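Local coordinates for protein Dye type peroxidase A (Streptomyces lividans 1326, PDB 5MJH) that is a haem-containing dye-type peroxidase that probably uses hydrogen peroxide to oxidise dyes and other substrates, at residues R224-L229 / Q348-E353; P25-G30 / G131-L136. All coordinates share one frame; numbering follows the deposited sequence.

Interaction 1 (R224-L229 / Q348-E353). With HEM (protoporphyrin IX containing Fe), chain C.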
ATOM      1  N   ARG A 224      -4.173  15.279  -8.893  1.00  7.44           N
ATOM      2  CA  ARG A 224      -5.594  14.989  -9.044  1.00  7.95           C
ATOM      3  C   ARG A 224      -5.853  13.552  -8.558  1.00  7.39           C
ATOM      4  O   ARG A 224      -5.240  12.580  -9.052  1.00  7.57           O
ATOM      5  CB  ARG A 224      -6.023  15.109 -10.504  1.00  8.10           C
ATOM      6  CG  ARG A 224      -5.611  16.466 -11.102  1.00  8.31           C
ATOM      7  CD  ARG A 224      -6.511  17.615 -10.650  1.00  8.59           C
ATOM      8  NE  ARG A 224      -7.834  17.555 -11.278  1.00  8.95           N
ATOM      9  CZ  ARG A 224      -8.728  18.538 -11.350  1.00  9.00           C
ATOM     10  NH1 ARG A 224      -8.485  19.727 -10.795  1.00  9.12           N
ATOM     11  NH2 ARG A 224      -9.895  18.325 -11.976  1.00  9.16           N
ATOM     12  N   ARG A 225      -6.724  13.426  -7.556  1.00  7.21           N
ATOM     13  CA  ARG A 225      -7.198  12.119  -7.169  1.00  7.03           C
ATOM     14  C   ARG A 225      -8.307  11.752  -8.148  1.00  6.91           C
ATOM     15  O   ARG A 225      -9.415  12.280  -8.050  1.00  6.59           O
ATOM     16  CB  ARG A 225      -7.687  12.132  -5.744  1.00  7.01           C
ATOM     17  CG  ARG A 225      -8.208  10.770  -5.267  1.00  7.02           C
ATOM     18  CD  ARG A 225      -8.886  10.912  -3.925  1.00  7.59           C
ATOM     19  NE  ARG A 225      -9.389   9.653  -3.352  1.00  7.96           N
ATOM     20  CZ  ARG A 225      -8.628   8.798  -2.662  1.00  8.83           C
ATOM     21  NH1 ARG A 225      -7.327   9.018  -2.501  1.00  9.27           N
ATOM     22  NH2 ARG A 225      -9.182   7.663  -2.178  1.00  9.49           N
ATOM     23  N   ILE A 226      -8.016  10.814  -9.052  1.00  6.61           N
ATOM     24  CA  ILE A 226      -8.935  10.476 -10.101  1.00  7.02           C
ATOM     25  C   ILE A 226      -9.401   9.067  -9.840  1.00  6.57           C
ATOM     26  O   ILE A 226      -8.628   8.123 -10.015  1.00  6.53           O
ATOM     27  CB  ILE A 226      -8.298  10.557 -11.502  1.00  7.52           C
ATOM     28  CG1 ILE A 226      -7.568  11.883 -11.701  1.00  8.11           C
ATOM     29  CG2 ILE A 226      -9.393  10.436 -12.528  1.00  7.69           C
ATOM     30  CD1 ILE A 226      -6.931  12.018 -13.060  1.00  7.97           C
ATOM     31  N   ARG A 227     -10.663   8.905  -9.449  1.00  6.63           N
ATOM     32  CA  ARG A 227     -11.255   7.582  -9.284  1.00  6.90           C
ATOM     33  C   ARG A 227     -11.509   6.948 -10.610  1.00  6.65           C
ATOM     34  O   ARG A 227     -11.978   7.615 -11.522  1.00  6.48           O
ATOM     35  CB  ARG A 227     -12.562   7.679  -8.484  1.00  7.50           C
ATOM     36  CG  ARG A 227     -13.186   6.310  -8.190  1.00  8.07           C
ATOM     37  CD  ARG A 227     -14.118   6.312  -7.007  1.00  8.78           C
ATOM     38  NE  ARG A 227     -15.284   7.124  -7.322  1.00  9.67           N
ATOM     39  CZ  ARG A 227     -16.363   6.683  -7.936  1.00 11.00           C
ATOM     40  NH1 ARG A 227     -16.399   5.461  -8.349  1.00 11.48           N
ATOM     41  NH2 ARG A 227     -17.389   7.498  -8.153  1.00 12.50           N
ATOM     42  N   MET A 228     -11.189   5.668 -10.740  1.00  6.96           N
ATOM     43  CA  MET A 228     -11.423   4.962 -11.982  1.00  7.26           C
ATOM     44  C   MET A 228     -12.746   4.239 -11.798  1.00  7.28           C
ATOM     45  O   MET A 228     -12.905   3.538 -10.831  1.00  6.86           O
ATOM     46  CB  MET A 228     -10.285   3.984 -12.288  1.00  7.20           C
ATOM     47  CG  MET A 228      -9.039   4.622 -12.795  1.00  7.40           C
ATOM     48  SD  MET A 228      -7.764   3.412 -12.723  1.00  7.52           S
ATOM     49  CE  MET A 228      -6.626   4.026 -13.980  1.00  7.96           C
ATOM     50  N   LEU A 229     -13.693   4.462 -12.685  1.00  8.18           N
ATOM     51  CA  LEU A 229     -15.013   3.836 -12.580  1.00  8.27           C
ATOM     52  C   LEU A 229     -14.851   2.406 -13.101  1.00  8.27           C
ATOM     53  O   LEU A 229     -15.375   2.041 -14.148  1.00  7.71           O
ATOM     54  CB  LEU A 229     -16.076   4.649 -13.340  1.00  9.03           C
ATOM     55  CG  LEU A 229     -16.422   6.010 -12.677  1.00 10.06           C
ATOM     56  CD1 LEU A 229     -15.302   6.991 -12.357  1.00 11.38           C
ATOM     57  CD2 LEU A 229     -17.483   6.707 -13.523  1.00 10.23           C
ATOM     58  N   GLN A 348     -15.643   9.614 -19.410  1.00 10.63           N
ATOM     59  CA  GLN A 348     -16.788   8.788 -19.009  1.00 10.86           C
ATOM     60  C   GLN A 348     -16.488   7.743 -17.913  1.00  9.75           C
ATOM     61  O   GLN A 348     -17.367   7.320 -17.161  1.00 10.71           O
ATOM     62  CB  GLN A 348     -17.306   8.089 -20.271  1.00 12.85           C
ATOM     63  CG  GLN A 348     -18.414   7.086 -20.049  1.00 14.55           C
ATOM     64  CD  GLN A 348     -19.075   6.597 -21.303  1.00 15.80           C
ATOM     65  OE1 GLN A 348     -18.690   6.930 -22.414  1.00 17.87           O
ATOM     66  NE2 GLN A 348     -20.091   5.781 -21.121  1.00 17.47           N
ATOM     67  N   PHE A 349     -15.244   7.313 -17.852  1.00  8.55           N
ATOM     68  CA  PHE A 349     -14.841   6.248 -16.962  1.00  8.04           C
ATOM     69  C   PHE A 349     -13.958   6.665 -15.800  1.00  7.98           C
ATOM     70  O   PHE A 349     -13.400   5.791 -15.111  1.00  7.20           O
ATOM     71  CB  PHE A 349     -14.076   5.242 -17.813  1.00  7.85           C
ATOM     72  CG  PHE A 349     -14.910   4.738 -18.928  1.00  7.87           C
ATOM     73  CD1 PHE A 349     -15.908   3.816 -18.677  1.00  8.27           C
ATOM     74  CD2 PHE A 349     -14.736   5.226 -20.223  1.00  8.13           C
ATOM     75  CE1 PHE A 349     -16.749   3.375 -19.702  1.00  8.26           C
ATOM     76  CE2 PHE A 349     -15.575   4.807 -21.246  1.00  8.36           C
ATOM     77  CZ  PHE A 349     -16.576   3.873 -20.990  1.00  8.65           C
ATOM     78  N   ILE A 350     -13.886   7.969 -15.553  1.00  7.61           N
ATOM     79  CA  ILE A 350     -13.137   8.533 -14.448  1.00  7.61           C
ATOM     80  C   ILE A 350     -13.912   9.618 -13.744  1.00  8.43           C
ATOM     81  O   ILE A 350     -14.796  10.254 -14.295  1.00  8.39           O
ATOM     82  CB  ILE A 350     -11.779   9.080 -14.898  1.00  7.26           C
ATOM     83  CG1 ILE A 350     -11.877  10.223 -15.928  1.00  6.97           C
ATOM     84  CG2 ILE A 350     -10.898   7.967 -15.449  1.00  7.15           C
ATOM     85  CD1 ILE A 350     -10.531  10.970 -16.111  1.00  7.60           C
ATOM     86  N   ARG A 351     -13.537   9.884 -12.509  1.00  9.16           N
ATOM     87  CA  ARG A 351     -14.025  11.097 -11.874  1.00  8.99           C
ATOM     88  C   ARG A 351     -12.933  11.744 -11.064  1.00  8.31           C
ATOM     89  O   ARG A 351     -12.359  11.137 -10.153  1.00  7.29           O
ATOM     90  CB  ARG A 351     -15.181  10.847 -10.941  1.00 10.50           C
ATOM     91  CG  ARG A 351     -16.003  12.095 -10.771  1.00 11.71           C
ATOM     92  CD  ARG A 351     -17.361  11.799 -10.199  1.00 12.54           C
ATOM     93  NE  ARG A 351     -17.315  11.537  -8.759  1.00 12.91           N
ATOM     94  CZ  ARG A 351     -18.347  11.671  -7.940  1.00 13.39           C
ATOM     95  NH1 ARG A 351     -19.540  12.059  -8.386  1.00 12.30           N
ATOM     96  NH2 ARG A 351     -18.164  11.434  -6.654  1.00 14.62           N
ATOM     97  N   HIS A 352     -12.717  13.002 -11.337  1.00  8.68           N
ATOM     98  CA  HIS A 352     -11.777  13.774 -10.542  1.00  8.66           C
ATOM     99  C   HIS A 352     -12.364  14.174  -9.194  1.00  9.49           C
ATOM    100  O   HIS A 352     -13.339  14.914  -9.161  1.00  9.55           O
ATOM    101  CB  HIS A 352     -11.327  15.034 -11.270  1.00  8.87           C
ATOM    102  CG  HIS A 352     -10.533  14.778 -12.509  1.00  8.72           C
ATOM    103  ND1 HIS A 352      -9.250  15.209 -12.667  1.00  8.34           N
ATOM    104  CD2 HIS A 352     -10.842  14.102 -13.646  1.00  8.73           C
ATOM    105  CE1 HIS A 352      -8.812  14.883 -13.870  1.00  8.78           C
ATOM    106  NE2 HIS A 352      -9.753  14.189 -14.480  1.00  8.84           N
ATOM    107  N   GLU A 353     -11.785  13.676  -8.099  1.00  9.52           N
ATOM    108  CA  GLU A 353     -12.394  13.796  -6.760  1.00  9.78           C
ATOM    109  C   GLU A 353     -11.577  14.599  -5.756  1.00  9.20           C
ATOM    110  O   GLU A 353     -12.026  14.828  -4.611  1.00  9.73           O
ATOM    111  CB  GLU A 353     -12.759  12.405  -6.217  1.00 10.03           C
ATOM    112  CG  GLU A 353     -13.974  11.834  -6.967  1.00 10.32           C
ATOM    113  CD  GLU A 353     -14.403  10.470  -6.522  1.00 10.42           C
ATOM    114  OE1 GLU A 353     -13.811   9.881  -5.595  1.00 10.36           O
ATOM    115  OE2 GLU A 353     -15.382   9.941  -7.112  1.00 10.77           O
TER
HETATM  116  CHA HEM C1401      -1.038   9.554 -21.856  1.00  8.22           C
HETATM  117  CHB HEM C1401      -4.070   7.066 -18.974  1.00  7.51           C
HETATM  118  CHC HEM C1401      -5.450  11.231 -16.864  1.00  7.57           C
HETATM  119  CHD HEM C1401      -2.369  13.655 -19.726  1.00  8.00           C
HETATM  120  C1A HEM C1401      -1.742   8.541 -21.249  1.00  8.01           C
HETATM  121  C2A HEM C1401      -1.658   7.170 -21.629  1.00  7.64           C
HETATM  122  C3A HEM C1401      -2.515   6.508 -20.809  1.00  7.69           C
HETATM  123  C4A HEM C1401      -3.136   7.440 -19.943  1.00  7.63           C
HETATM  124  CMA HEM C1401      -2.806   5.015 -20.831  1.00  7.18           C
HETATM  125  CAA HEM C1401      -0.823   6.613 -22.776  1.00  7.74           C
HETATM  126  CBA HEM C1401       0.576   6.104 -22.459  1.00  7.47           C
HETATM  127  CGA HEM C1401       1.498   7.241 -22.087  1.00  7.97           C
HETATM  128  O1A HEM C1401       2.058   7.928 -22.957  1.00  7.79           O
HETATM  129  O2A HEM C1401       1.639   7.449 -20.878  1.00  8.29           O
HETATM  130  C1B HEM C1401      -4.710   7.993 -18.141  1.00  7.54           C
HETATM  131  C2B HEM C1401      -5.639   7.639 -17.115  1.00  7.99           C
HETATM  132  C3B HEM C1401      -6.060   8.793 -16.521  1.00  7.78           C
HETATM  133  C4B HEM C1401      -5.307   9.891 -17.199  1.00  7.64           C
HETATM  134  CMB HEM C1401      -6.104   6.241 -16.845  1.00  8.36           C
HETATM  135  CAB HEM C1401      -6.962   9.020 -15.387  1.00  8.14           C
HETATM  136  CBB HEM C1401      -7.369   8.055 -14.552  1.00  8.78           C
HETATM  137  C1C HEM C1401      -4.754  12.282 -17.485  1.00  7.87           C
HETATM  138  C2C HEM C1401      -4.897  13.664 -17.193  1.00  7.82           C
HETATM  139  C3C HEM C1401      -4.020  14.369 -18.031  1.00  8.33           C
HETATM  140  C4C HEM C1401      -3.303  13.360 -18.781  1.00  7.96           C
HETATM  141  CMC HEM C1401      -5.877  14.194 -16.154  1.00  8.05           C
HETATM  142  CAC HEM C1401      -3.761  15.844 -18.176  1.00  7.99           C
HETATM  143  CBC HEM C1401      -4.634  16.783 -17.846  1.00  8.97           C
HETATM  144  C1D HEM C1401      -1.732  12.706 -20.485  1.00  8.11           C
HETATM  145  C2D HEM C1401      -0.689  13.084 -21.462  1.00  8.27           C
HETATM  146  C3D HEM C1401      -0.325  11.920 -22.063  1.00  8.25           C
HETATM  147  C4D HEM C1401      -1.178  10.871 -21.448  1.00  8.08           C
HETATM  148  CMD HEM C1401      -0.075  14.444 -21.759  1.00  7.91           C
HETATM  149  CAD HEM C1401       0.737  11.721 -23.127  1.00  8.37           C
HETATM  150  CBD HEM C1401       0.290  12.164 -24.512  1.00  8.64           C
HETATM  151  CGD HEM C1401       1.375  11.984 -25.542  1.00  8.51           C
HETATM  152  O1D HEM C1401       1.471  10.863 -26.188  1.00  9.49           O
HETATM  153  O2D HEM C1401       2.112  13.010 -25.715  1.00  9.24           O
HETATM  154  NA  HEM C1401      -2.667   8.691 -20.243  1.00  7.92           N
HETATM  155  NB  HEM C1401      -4.503   9.302 -18.135  1.00  7.50           N
HETATM  156  NC  HEM C1401      -3.846  12.119 -18.506  1.00  8.15           N
HETATM  157  ND  HEM C1401      -2.054  11.388 -20.563  1.00  8.41           N
HETATM  158 FE   HEM C1401      -3.248  10.381 -19.408  1.00  7.76          FE
HETATM  159  O   HOH W   1     -11.675   8.307  -4.913  1.00  8.86           O
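Arg-227 and Glu-353 meet on one face of an antiparallel strand pair: Arg-227 NE reaches Glu-353 OE2 at 2.8 Å, from the syn side but tilted out of the carboxylate plane, in a bond of 162°. Arg-227 CG lies anti to the backbone N (chi1 -176°) and the chain bends at chi3, which swings NE onto the acid. Arg-351, lying beside Arg-227 and pointing the same way, grips the same oxygen side-on with NE and NH2, Arg-351 NE 3.0 Å from Glu-353 OE2 on the anti side. One carboxylate oxygen thus holds two arginines, probably offsetting their like charges. The other, OE1, takes a water that also accepts from Arg-225 NE.

The opposite face is mostly apolar and turned to the haem. Ile-226 CD1 lies over the His-352 ring, 3.9 Å from its centroid, in a CH-pi contact, while its CG2 packs on Ile-350 CB at 3.6 Å. Ile-350 CG2 touches haem CBB at 3.6 Å, and Met-228 CE reaches CMB. At the edge of the His-352 ring, Arg-224 NE donates to ND1 (3.1 Å), the guanidinium and ring planes 63° apart; Asp-115 takes the NH2 of this arginine.

Strand 219-228 runs between strands 350-360 and 316-326, Arg-225 salt-bridges Asp-308 and Asp-317, and helix 333-343 lies against Arg-224 and His-352.

Interaction 2 (P25-G30 / G131-L136)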
ATOM      1  N   PRO A  25      12.929   7.990 -10.998  1.00 10.66           N
ATOM      2  CA  PRO A  25      12.063   6.884 -11.461  1.00 10.74           C
ATOM      3  C   PRO A  25      10.860   6.627 -10.579  1.00 10.72           C
ATOM      4  O   PRO A  25      10.862   6.984  -9.410  1.00 10.53           O
ATOM      5  CB  PRO A  25      12.967   5.681 -11.429  1.00 11.54           C
ATOM      6  CG  PRO A  25      14.355   6.254 -11.552  1.00 11.56           C
ATOM      7  CD  PRO A  25      14.313   7.536 -10.776  1.00 11.25           C
ATOM      8  N   MET A  26       9.855   5.978 -11.133  0.50  9.99           N
ATOM      9  CA  MET A  26       8.695   5.641 -10.363  0.50  9.69           C
ATOM     10  C   MET A  26       9.047   4.727  -9.217  0.50  9.24           C
ATOM     11  O   MET A  26       9.962   3.918  -9.316  0.50  9.71           O
ATOM     12  CB  MET A  26       7.692   5.000 -11.264  0.50  9.56           C
ATOM     13  CG  MET A  26       7.202   6.020 -12.247  0.50  9.43           C
ATOM     14  SD  MET A  26       5.611   6.695 -11.757  0.50  9.77           S
ATOM     15  CE  MET A  26       5.787   7.843 -10.460  0.50 10.29           C
ATOM     16  N   GLN A  27       8.333   4.934  -8.116  1.00  8.67           N
ATOM     17  CA  GLN A  27       8.497   4.155  -6.884  1.00  8.21           C
ATOM     18  C   GLN A  27       7.299   3.300  -6.580  1.00  7.58           C
ATOM     19  O   GLN A  27       6.126   3.690  -6.906  1.00  7.62           O
ATOM     20  CB  GLN A  27       8.675   5.108  -5.730  1.00  8.05           C
ATOM     21  CG  GLN A  27       9.999   5.829  -5.822  1.00  8.06           C
ATOM     22  CD  GLN A  27       9.919   7.238  -5.309  1.00  7.60           C
ATOM     23  OE1 GLN A  27       8.909   7.927  -5.513  1.00  7.21           O
ATOM     24  NE2 GLN A  27      11.011   7.722  -4.680  1.00  7.57           N
ATOM     25  N   ALA A  28       7.539   2.224  -5.838  1.00  6.83           N
ATOM     26  CA  ALA A  28       6.439   1.249  -5.561  1.00  6.74           C
ATOM     27  C   ALA A  28       5.431   1.756  -4.538  1.00  6.86           C
ATOM     28  O   ALA A  28       4.304   1.305  -4.492  1.00  6.27           O
ATOM     29  CB  ALA A  28       6.997  -0.045  -5.065  1.00  7.21           C
ATOM     30  N   ARG A  29       5.847   2.642  -3.648  1.00  6.75           N
ATOM     31  CA  ARG A  29       4.994   3.135  -2.608  1.00  7.02           C
ATOM     32  C   ARG A  29       5.067   4.659  -2.535  1.00  6.88           C
ATOM     33  O   ARG A  29       6.165   5.224  -2.558  1.00  7.07           O
ATOM     34  CB  ARG A  29       5.480   2.569  -1.301  1.00  7.52           C
ATOM     35  CG  ARG A  29       4.787   3.010  -0.036  1.00  8.04           C
ATOM     36  CD  ARG A  29       3.303   2.894  -0.145  1.00  9.20           C
ATOM     37  NE  ARG A  29       2.675   2.585   1.111  1.00 10.75           N
ATOM     38  CZ  ARG A  29       1.368   2.348   1.231  1.00 10.91           C
ATOM     39  NH1 ARG A  29       0.552   2.465   0.201  1.00 10.82           N
ATOM     40  NH2 ARG A  29       0.864   2.046   2.405  1.00 11.38           N
ATOM     41  N   GLY A  30       3.911   5.294  -2.451  1.00  6.59           N
ATOM     42  CA  GLY A  30       3.765   6.725  -2.252  1.00  6.43           C
ATOM     43  C   GLY A  30       2.832   7.182  -1.133  1.00  6.24           C
ATOM     44  O   GLY A  30       1.863   6.530  -0.820  1.00  6.95           O
ATOM     45  N   GLY A 131       7.965   9.008  -1.492  1.00  6.53           N
ATOM     46  CA  GLY A 131       7.907   7.742  -2.249  1.00  6.39           C
ATOM     47  C   GLY A 131       9.125   6.922  -1.979  1.00  6.44           C
ATOM     48  O   GLY A 131      10.207   7.450  -1.679  1.00  6.57           O
ATOM     49  N   ALA A 132       8.972   5.631  -2.071  1.00  6.06           N
ATOM     50  CA  ALA A 132      10.038   4.688  -1.849  1.00  5.89           C
ATOM     51  C   ALA A 132       9.643   3.324  -2.371  1.00  6.22           C
ATOM     52  O   ALA A 132       8.489   3.072  -2.649  1.00  6.53           O
ATOM     53  CB  ALA A 132      10.367   4.577  -0.370  1.00  5.80           C
ATOM     54  N   ASP A 133      10.627   2.438  -2.523  1.00  6.50           N
ATOM     55  CA  ASP A 133      10.354   1.083  -2.952  1.00  6.63           C
ATOM     56  C   ASP A 133      10.159   0.116  -1.791  1.00  6.66           C
ATOM     57  O   ASP A 133       9.899  -1.033  -2.026  1.00  7.10           O
ATOM     58  CB  ASP A 133      11.482   0.621  -3.866  1.00  6.90           C
ATOM     59  CG  ASP A 133      11.437   1.296  -5.228  1.00  7.16           C
ATOM     60  OD1 ASP A 133      10.310   1.480  -5.757  1.00  7.16           O
ATOM     61  OD2 ASP A 133      12.527   1.555  -5.808  1.00  6.90           O
ATOM     62  N   ASP A 134      10.246   0.578  -0.552  1.00  7.00           N
ATOM     63  CA  ASP A 134       9.921  -0.228   0.605  1.00  7.24           C
ATOM     64  C   ASP A 134       8.880   0.491   1.412  1.00  7.13           C
ATOM     65  O   ASP A 134       8.992   1.664   1.670  1.00  6.88           O
ATOM     66  CB  ASP A 134      11.145  -0.478   1.463  1.00  7.54           C
ATOM     67  CG  ASP A 134      10.789  -1.295   2.690  1.00  7.66           C
ATOM     68  OD1 ASP A 134      10.670  -2.507   2.557  1.00  7.68           O
ATOM     69  OD2 ASP A 134      10.633  -0.723   3.789  1.00  8.41           O
ATOM     70  N   ALA A 135       7.866  -0.238   1.824  1.00  7.04           N
ATOM     71  CA  ALA A 135       6.752   0.420   2.518  1.00  7.25           C
ATOM     72  C   ALA A 135       7.048   0.866   3.946  1.00  7.17           C
ATOM     73  O   ALA A 135       6.401   1.761   4.398  1.00  7.79           O
ATOM     74  CB  ALA A 135       5.509  -0.453   2.507  1.00  7.24           C
ATOM     75  N   LEU A 136       7.951   0.217   4.662  1.00  7.76           N
ATOM     76  CA  LEU A 136       8.382   0.662   5.997  1.00  7.77           C
ATOM     77  C   LEU A 136       9.249   1.865   5.883  1.00  7.40           C
ATOM     78  O   LEU A 136       9.094   2.839   6.661  1.00  7.62           O
ATOM     79  CB  LEU A 136       9.137  -0.431   6.747  1.00  8.28           C
ATOM     80  CG  LEU A 136       8.430  -1.738   7.015  1.00  8.53           C
ATOM     81  CD1 LEU A 136       9.172  -2.618   7.988  1.00  8.54           C
ATOM     82  CD2 LEU A 136       7.036  -1.507   7.558  1.00  8.57           C
TER
HETATM   83  O   HOH W   2      12.456   3.136  -7.869  1.00 13.61           O
HETATM   84  O   HOH W   3       4.096   2.796   3.383  1.00  8.20           O
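Arg-29 pairs with Ala-132 where strands 29-37 and 126-132 meet, its N donating to Ala-132 O at 2.9 Å and its O accepting from Ala-132 N at the same length. With Arg-29 CG anti to the backbone N (chi1 176°), that carbon sits beside Ala-135 CA at 4.1 Å, alongside the start of helix 135-149; beyond CG the chain bends at chi2. A water in the guanidinium plane ties Arg-29 NE to Ala-135 O.

Gly-131, beside Gly-30 in a non-hydrogen-bonded pair, brings its CA to 3.1 Å from Arg-29 O in a CA-H...O contact. Without a side chain it leaves room for the amide of Gln-27, whose OE1 comes within 3.4 Å of Gly-131 CA. That amide is held from outside: NE2 donates to Ser-81 O and Thr-83 OG1, and OE1 accepts from Arg-302 NH2.

The contact belongs to the N-terminal half of the Dyp-type peroxidase fold, one of two related ferredoxin-like alpha+beta halves; the chain leaves strand 126-132 here and turns into helix 135-149. Asp-134 is the N-cap of that helix, OD2 accepting weakly from Leu-136 N.

Before this cap, Asp-133 OD1 takes Ala-28 N at 2.9 Å nearly end-on, in a bond of 149°, so a side chain continues the cross-strand bonding beyond Ala-132. Asp-133 OD2 and Met-26 O both accept from one water. Phe-162 of the second subunit packs on Arg-29 and Ala-135, and Ser-165 of that subunit donates through its N to Asp-134 OD1.

In the fold
Both contacts belong to one antiparallel sheet, but each ties together strands of a different half of the molecule: interaction 2 the N-terminal family region, interaction 1 the C-terminal one. Their centres lie 23 Å apart and their nearest atoms about 10 Å, without touching. Interaction 2 is buried and near the subunit interface; backbone bonds, small residues and one aspartate that accepts from a backbone N dominate it. Interaction 1 is only partly buried: one face carries a salt-bridge network of arginines and a glutamate, the other supplies aliphatic side chains to the haem pocket. It buries 623 Å² against 352 Å², consistent with its longer side chains.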